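PDB 3FX3: cyclic nucleotide-binding protein from Ruegeria pomeroyi, which probably binds DNA as a dimeric transcription regulator of the Crp family, pairing a cyclic nucleotide-binding domain with a helix-turn-helix domain. Local coordinates for residues B[8-13]-B[29-34]; B[16-21]-B[86-91]; B[119-122]-B[127-130]. One frame throughout, in Å; residues are numbered along the deposited sequence.

Contact 1: residues B[8-13]-B[29-34]. With PO4 (phosphate ion), chain F.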
loop_
_atom_site.group_PDB
_atom_site.type_symbol
_atom_site.label_atom_id
_atom_site.label_comp_id
_atom_site.label_asym_id
_atom_site.label_seq_id
_atom_site.Cartn_x
_atom_site.Cartn_y
_atom_site.Cartn_z
ATOM N N ALA B 8 22.751 -16.771 -0.662
ATOM C CA ALA B 8 21.904 -16.468 -1.823
ATOM C C ALA B 8 20.420 -16.503 -1.440
ATOM O O ALA B 8 19.640 -15.688 -1.912
ATOM C CB ALA B 8 22.190 -17.426 -2.962
ATOM N N GLN B 9 20.039 -17.415 -0.550
ATOM C CA GLN B 9 18.637 -17.529 -0.123
ATOM C C GLN B 9 18.254 -16.334 0.746
ATOM O O GLN B 9 17.168 -15.761 0.602
ATOM C CB GLN B 9 18.402 -18.828 0.651
ATOM C CG GLN B 9 18.603 -20.100 -0.163
ATOM C CD GLN B 9 20.062 -20.425 -0.437
ATOM O OE1 GLN B 9 20.974 -19.910 0.202
ATOM N NE2 GLN B 9 20.284 -21.243 -1.444
ATOM N N LYS B 10 19.163 -15.944 1.634
ATOM C CA LYS B 10 18.932 -14.798 2.496
ATOM C C LYS B 10 18.796 -13.486 1.677
ATOM O O LYS B 10 17.978 -12.612 2.036
ATOM C CB LYS B 10 20.034 -14.676 3.544
ATOM C CG LYS B 10 19.987 -15.749 4.654
ATOM C CD LYS B 10 21.255 -15.631 5.566
ATOM C CE LYS B 10 21.260 -16.675 6.712
ATOM N NZ LYS B 10 22.533 -16.687 7.539
ATOM N N ALA B 11 19.559 -13.368 0.580
ATOM C CA ALA B 11 19.432 -12.199 -0.339
ATOM C C ALA B 11 18.023 -12.162 -0.932
ATOM O O ALA B 11 17.393 -11.113 -0.962
ATOM C CB ALA B 11 20.510 -12.223 -1.461
ATOM N N ILE B 12 17.513 -13.312 -1.364
ATOM C CA ILE B 12 16.106 -13.394 -1.811
ATOM C C ILE B 12 15.124 -12.959 -0.698
ATOM O O ILE B 12 14.224 -12.136 -0.945
ATOM C CB ILE B 12 15.763 -14.788 -2.341
ATOM C CG1 ILE B 12 16.510 -15.043 -3.652
ATOM C CG2 ILE B 12 14.243 -14.953 -2.584
ATOM C CD1 ILE B 12 16.482 -16.515 -4.101
ATOM N N ALA B 13 15.324 -13.453 0.525
ATOM C CA ALA B 13 14.447 -13.092 1.643
ATOM C C ALA B 13 14.437 -11.586 1.954
ATOM O O ALA B 13 13.427 -11.055 2.429
ATOM C CB ALA B 13 14.802 -13.898 2.907
ATOM N N ALA B 29 21.022 -11.105 12.467
ATOM C CA ALA B 29 20.800 -11.920 13.660
ATOM C C ALA B 29 19.474 -12.680 13.523
ATOM O O ALA B 29 19.394 -13.849 13.888
ATOM C CB ALA B 29 20.824 -11.050 14.952
ATOM N N LEU B 30 18.456 -12.041 12.965
ATOM C CA LEU B 30 17.146 -12.698 12.833
ATOM C C LEU B 30 17.139 -13.775 11.725
ATOM O O LEU B 30 16.614 -14.871 11.927
ATOM C CB LEU B 30 16.051 -11.668 12.639
ATOM C CG LEU B 30 14.609 -12.155 12.432
ATOM C CD1 LEU B 30 13.600 -11.205 13.006
ATOM C CD2 LEU B 30 14.324 -12.300 10.953
ATOM N N LEU B 31 17.755 -13.472 10.578
ATOM C CA LEU B 31 17.885 -14.439 9.499
ATOM C C LEU B 31 18.671 -15.679 9.944
ATOM O O LEU B 31 18.414 -16.796 9.457
ATOM C CB LEU B 31 18.562 -13.813 8.277
ATOM C CG LEU B 31 17.785 -12.741 7.494
ATOM C CD1 LEU B 31 18.602 -12.327 6.287
ATOM C CD2 LEU B 31 16.389 -13.200 7.072
ATOM N N SER B 32 19.613 -15.492 10.869
ATOM C CA SER B 32 20.412 -16.608 11.380
ATOM C C SER B 32 19.586 -17.552 12.239
ATOM O O SER B 32 20.045 -18.629 12.523
ATOM C CB SER B 32 21.612 -16.122 12.212
ATOM O OG SER B 32 22.670 -15.655 11.378
ATOM N N GLN B 33 18.378 -17.138 12.648
ATOM C CA GLN B 33 17.499 -17.993 13.433
ATOM C C GLN B 33 16.377 -18.597 12.585
ATOM O O GLN B 33 15.450 -19.200 13.115
ATOM C CB GLN B 33 16.952 -17.194 14.605
ATOM C CG GLN B 33 18.073 -16.847 15.583
ATOM C CD GLN B 33 17.600 -15.971 16.688
ATOM O OE1 GLN B 33 17.041 -16.463 17.667
ATOM N NE2 GLN B 33 17.822 -14.652 16.559
ATOM N N ALA B 34 16.475 -18.465 11.271
ATOM C CA ALA B 34 15.469 -19.016 10.389
ATOM C C ALA B 34 15.483 -20.549 10.392
ATOM O O ALA B 34 16.509 -21.170 10.656
ATOM C CB ALA B 34 15.716 -18.508 8.978
HETATM P P PO4 F . 23.024 -19.367 9.992
HETATM O O1 PO4 F . 22.188 -19.878 11.153
HETATM O O2 PO4 F . 22.167 -18.994 8.791
HETATM O O3 PO4 F . 23.833 -18.192 10.510
HETATM O O4 PO4 F . 23.927 -20.484 9.504
HETATM O O HOH W 1 22.360 -14.219 8.795
#
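With CG anti to its carbonyl carbon (chi1 -72°) and every later torsion close to 180°, Lys10 leaves helix 7-13 as a straight rod that passes Leu31 and ends beside Ser32. Leu31, likewise with CG beside its backbone N, runs past it in the opposite direction, and its CD1 methyl lies 3.9 Å from Lys10 CB. Lysine suits this border: its methylenes lie along a buried leucine, while the ammonium group emerges where a phosphate ion, probably from the crystallisation liquor, is bound. Lys10 NZ donates to phosphate O2 at 2.7 Å, and Ser32 OG donates to O3 of the same ion at 2.9 Å. A water completes the link, accepting from Lys10 NZ at 2.8 Å and donating to Ser32 OG at 3.0 Å. Leu31 also rests on Met110 of strand 107-113, so the apolar part of the contact faces the beta domain. With an alanine here in place of Lys10, the phosphate would probably lose this ammonium donor and Leu31 CD1 the methylene beyond CB along its flank. Helix 7-13 and the region around Leu31 and Ser32 thus meet through an apolar flank and a polar outer edge, where ion and water bridge an amine and a hydroxyl that do not bond directly.

Contact 2: residues B[16-21]-B[86-91]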
loop_
_atom_site.group_PDB
_atom_site.type_symbol
_atom_site.label_atom_id
_atom_site.label_comp_id
_atom_site.label_asym_id
_atom_site.label_seq_id
_atom_site.Cartn_x
_atom_site.Cartn_y
_atom_site.Cartn_z
ATOM N N SER B 16 11.578 -9.333 0.810
ATOM C CA SER B 16 10.238 -9.490 1.371
ATOM C C SER B 16 9.802 -8.290 2.226
ATOM O O SER B 16 10.616 -7.594 2.818
ATOM C CB SER B 16 10.149 -10.749 2.224
ATOM O OG SER B 16 10.867 -10.611 3.446
ATOM N N LEU B 17 8.507 -8.079 2.277
ATOM C CA LEU B 17 7.906 -7.090 3.155
ATOM C C LEU B 17 8.399 -7.179 4.613
ATOM O O LEU B 17 8.760 -6.160 5.222
ATOM C CB LEU B 17 6.385 -7.265 3.112
ATOM C CG LEU B 17 5.575 -6.238 3.858
ATOM C CD1 LEU B 17 5.710 -4.923 3.059
ATOM C CD2 LEU B 17 4.109 -6.673 4.021
ATOM N N LEU B 18 8.409 -8.384 5.170
ATOM C CA LEU B 18 8.894 -8.590 6.537
ATOM C C LEU B 18 10.308 -8.033 6.721
ATOM O O LEU B 18 10.567 -7.227 7.616
ATOM C CB LEU B 18 8.908 -10.065 6.885
ATOM C CG LEU B 18 9.448 -10.436 8.263
ATOM C CD1 LEU B 18 8.560 -9.893 9.398
ATOM C CD2 LEU B 18 9.563 -11.953 8.345
ATOM N N ILE B 19 11.216 -8.487 5.868
ATOM C CA ILE B 19 12.622 -8.198 6.074
ATOM C C ILE B 19 12.968 -6.743 5.670
ATOM O O ILE B 19 13.729 -6.069 6.357
ATOM C CB ILE B 19 13.517 -9.218 5.356
ATOM C CG1 ILE B 19 13.195 -10.638 5.861
ATOM C CG2 ILE B 19 15.018 -8.851 5.564
ATOM C CD1 ILE B 19 13.389 -10.866 7.397
ATOM N N ARG B 20 12.358 -6.253 4.606
ATOM C CA ARG B 20 12.511 -4.849 4.235
ATOM C C ARG B 20 12.050 -3.902 5.344
ATOM O O ARG B 20 12.520 -2.790 5.395
ATOM C CB ARG B 20 11.679 -4.491 3.004
ATOM C CG ARG B 20 12.312 -4.758 1.672
ATOM C CD ARG B 20 11.318 -4.284 0.588
ATOM N NE ARG B 20 10.240 -5.264 0.353
ATOM C CZ ARG B 20 9.000 -5.001 -0.109
ATOM N NH1 ARG B 20 8.580 -3.754 -0.373
ATOM N NH2 ARG B 20 8.163 -6.022 -0.314
ATOM N N SER B 21 11.083 -4.315 6.162
ATOM C CA SER B 21 10.584 -3.445 7.217
ATOM C C SER B 21 11.502 -3.349 8.438
ATOM O O SER B 21 11.310 -2.472 9.272
ATOM C CB SER B 21 9.218 -3.916 7.660
ATOM O OG SER B 21 8.343 -3.911 6.525
ATOM N N PHE B 86 4.587 -13.691 4.094
ATOM C CA PHE B 86 3.187 -13.672 4.483
ATOM C C PHE B 86 3.036 -14.257 5.892
ATOM O O PHE B 86 3.959 -14.899 6.401
ATOM C CB PHE B 86 2.327 -14.427 3.442
ATOM C CG PHE B 86 2.657 -15.904 3.310
ATOM C CD1 PHE B 86 3.613 -16.327 2.440
ATOM C CD2 PHE B 86 2.002 -16.849 4.077
ATOM C CE1 PHE B 86 3.935 -17.664 2.319
ATOM C CE2 PHE B 86 2.296 -18.203 3.938
ATOM C CZ PHE B 86 3.283 -18.604 3.058
ATOM N N GLY B 87 1.866 -14.052 6.508
ATOM C CA GLY B 87 1.594 -14.512 7.852
ATOM C C GLY B 87 2.055 -13.619 8.991
ATOM O O GLY B 87 2.009 -14.037 10.161
ATOM N N GLU B 88 2.512 -12.402 8.663
ATOM C CA GLU B 88 3.036 -11.474 9.669
ATOM C C GLU B 88 1.970 -11.148 10.705
ATOM O O GLU B 88 2.207 -11.324 11.907
ATOM C CB GLU B 88 3.559 -10.152 9.061
ATOM C CG GLU B 88 4.625 -10.271 7.986
ATOM C CD GLU B 88 4.076 -10.423 6.568
ATOM O OE1 GLU B 88 2.877 -10.722 6.393
ATOM O OE2 GLU B 88 4.863 -10.244 5.614
ATOM N N ALA B 89 0.802 -10.699 10.251
ATOM C CA ALA B 89 -0.240 -10.245 11.171
ATOM C C ALA B 89 -0.665 -11.358 12.125
ATOM O O ALA B 89 -0.781 -11.153 13.355
ATOM C CB ALA B 89 -1.475 -9.684 10.401
ATOM N N VAL B 90 -0.933 -12.549 11.576
ATOM C CA VAL B 90 -1.479 -13.592 12.412
ATOM C C VAL B 90 -0.438 -14.115 13.393
ATOM O O VAL B 90 -0.771 -14.494 14.526
ATOM C CB VAL B 90 -2.174 -14.715 11.577
ATOM C CG1 VAL B 90 -1.210 -15.414 10.623
ATOM C CG2 VAL B 90 -2.769 -15.698 12.524
ATOM N N ALA B 91 0.831 -14.094 12.989
ATOM C CA ALA B 91 1.884 -14.521 13.857
ATOM C C ALA B 91 2.042 -13.524 15.034
ATOM O O ALA B 91 2.209 -13.932 16.175
ATOM C CB ALA B 91 3.206 -14.683 13.082
#
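Phe86, Gly87 and Glu88, where strand 84-86 passes into helix 88-93, correspond to the Phe-Gly-Glu start of the phosphate-binding cassette of cyclic nucleotide-binding domains, and here the short helix 17-20 packs against it. Glu88 carries the contact from its side. Its chain bends at chi2 (88°), bringing OE2 to 4.0 Å from Leu17 CD2 and equally far from Leu18 N. Nearer its backbone, the aliphatic CG of Glu88 packs on Leu18 CD1 at 4.2 Å. Both buried leucines hold CG anti to the backbone N, which brings one methyl of each to Glu88. Leu18 also fills the side toward Ile55 of strand 54-58, while Leu17 packs against His138 and against His140 of the second subunit.

The buried carboxylate of Glu88 is held at both oxygens: OE2 is hydrogen-bonded to Ser85 OG, which also bonds Leu18 N, and OE1 to His140 NE2 of the second subunit. Ser16 caps helix 17-20, its OG accepting from Ile19 N at 3.2 Å. Ser21 OG donates to Leu17 O at 2.6 Å, from the face of the carbonyl opposite Ser21 N. Gly87, N-cap of helix 88-93, has phi 84°, where a side chain would be jammed against the carbonyl O of Phe86, so glycine fits. This strand-to-helix junction matches the cassette of Crp-like beta-roll domains, with its glutamate engaged here by the dimer partner.

Contact 3: residues B[119-122]-B[127-130]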
loop_
_atom_site.group_PDB
_atom_site.type_symbol
_atom_site.label_atom_id
_atom_site.label_comp_id
_atom_site.label_asym_id
_atom_site.label_seq_id
_atom_site.Cartn_x
_atom_site.Cartn_y
_atom_site.Cartn_z
ATOM N N SER B 119 10.154 -11.601 20.705
ATOM C CA SER B 119 10.949 -11.396 21.890
ATOM C C SER B 119 11.928 -10.225 21.690
ATOM O O SER B 119 12.140 -9.428 22.616
ATOM C CB SER B 119 11.668 -12.664 22.332
ATOM O OG SER B 119 12.743 -12.905 21.456
ATOM N N LEU B 120 12.466 -10.095 20.482
ATOM C CA LEU B 120 13.292 -8.918 20.110
ATOM C C LEU B 120 12.575 -7.607 20.455
ATOM O O LEU B 120 13.131 -6.696 21.106
ATOM C CB LEU B 120 13.555 -9.001 18.603
ATOM C CG LEU B 120 14.662 -8.259 17.884
ATOM C CD1 LEU B 120 16.010 -8.604 18.489
ATOM C CD2 LEU B 120 14.622 -8.614 16.337
HETATM N N MSE B 121 11.313 -7.504 20.019
HETATM C CA MSE B 121 10.516 -6.299 20.299
HETATM C C MSE B 121 10.096 -6.133 21.779
HETATM O O MSE B 121 9.950 -5.024 22.281
HETATM C CB MSE B 121 9.325 -6.243 19.348
HETATM C CG MSE B 121 9.767 -6.137 17.860
HETATM SE SE MSE B 121 8.268 -5.975 16.689
HETATM C CE MSE B 121 7.794 -7.848 16.669
ATOM N N ARG B 122 9.927 -7.220 22.507
ATOM C CA ARG B 122 9.602 -7.093 23.926
ATOM C C ARG B 122 10.828 -6.734 24.767
ATOM O O ARG B 122 10.693 -6.209 25.884
ATOM C CB ARG B 122 9.021 -8.368 24.478
ATOM C CG ARG B 122 7.659 -8.669 23.965
ATOM C CD ARG B 122 7.173 -9.992 24.513
ATOM N NE ARG B 122 5.780 -10.197 24.151
ATOM C CZ ARG B 122 5.154 -11.374 24.036
ATOM N NH1 ARG B 122 5.789 -12.535 24.236
ATOM N NH2 ARG B 122 3.857 -11.376 23.707
ATOM N N ILE B 127 12.874 -1.219 18.666
ATOM C CA ILE B 127 12.860 -1.996 17.449
ATOM C C ILE B 127 11.477 -1.948 16.820
ATOM O O ILE B 127 11.348 -1.643 15.632
ATOM C CB ILE B 127 13.362 -3.422 17.698
ATOM C CG1 ILE B 127 14.843 -3.336 18.116
ATOM C CG2 ILE B 127 13.172 -4.317 16.457
ATOM C CD1 ILE B 127 15.525 -4.705 18.442
ATOM N N CYS B 128 10.434 -2.184 17.605
ATOM C CA CYS B 128 9.062 -2.130 17.055
ATOM C C CYS B 128 8.726 -0.706 16.612
ATOM O O CYS B 128 8.130 -0.515 15.547
ATOM C CB CYS B 128 8.039 -2.662 18.079
ATOM S SG CYS B 128 6.273 -2.572 17.505
ATOM N N ILE B 129 9.198 0.299 17.347
ATOM C CA ILE B 129 8.992 1.685 16.935
ATOM C C ILE B 129 9.598 1.963 15.555
ATOM O O ILE B 129 8.933 2.589 14.736
ATOM C CB ILE B 129 9.484 2.684 17.978
ATOM C CG1 ILE B 129 8.584 2.623 19.225
ATOM C CG2 ILE B 129 9.550 4.156 17.449
ATOM C CD1 ILE B 129 9.220 3.292 20.425
ATOM N N SER B 130 10.829 1.489 15.284
ATOM C CA SER B 130 11.459 1.682 13.946
ATOM C C SER B 130 10.719 0.964 12.872
ATOM O O SER B 130 10.503 1.512 11.813
ATOM C CB SER B 130 12.898 1.188 13.910
ATOM O OG SER B 130 13.515 1.884 14.945
#
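Met121, present as selenomethionine, and Cys128 form the tight part of this contact, with SE 3.6 Å from Cys128 CB. Its chi1 (-62°) and extended chi2 (-177°) carry the selenium to that carbon, while the bend at chi3 only turns the terminal CE methyl; CG stands 3.9 Å from the same Cys128 CB. The CA atoms of Met121 and Cys128 are 5.5 Å apart, and the unbranched chain lets CG and SE both lie along Cys128 CB, close to the backbone. Cys128 holds SG anti to its backbone N (chi1 178°), and the sulfur, 4.0 Å from Met121 SE, goes on to form a disulfide with Cys128 of the second subunit.

Beside this pair, Ile127 fills the angle between the helices with two branches. CD1, at the end of its extended CG1 arm, meets Leu120 CG at 3.7 Å, the two side chains crossing at about a right angle; CG2 lies against Met121 CG at 4.1 Å. A beta-branched residue is apt here because one side chain can serve both neighbours.

The solvent side differs in exposure more than in distance. Leu120, at the partly exposed edge, meets the terminal methyl of Ile127 about as closely as the buried atoms meet each other, whereas Met121, Ile127 and Cys128 are buried. Arg122 is exposed and takes no part between the two segments; its NE forms a salt bridge with Glu126 OE2 of the second subunit. Helix 114-123, which follows strand 107-113, is thereby folded against the first turns of the long helix 125-147, and Leu132 of the second subunit packs on both Met121 and Cys128.

Contacts 1 and 2 share the N-terminal helices: helix 17-20 follows helix 7-13 and precedes helix 24-31, and Ile19 packs on Leu30 and Leu31, joining the two directly. Contact 3 lies apart, its centre about 18 Å from that of contact 1 and about 14 Å from that of contact 2, where the domain passes into the long helix. Contact 1 is partly buried and mixed, with its polar groups meeting at an ion and a water. Contact 2 is buried yet built round a carboxylate, and contact 3 is buried and apolar. The second subunit reaches contacts 2 and 3, through a histidine in one and a disulfide in the other, but not contact 1.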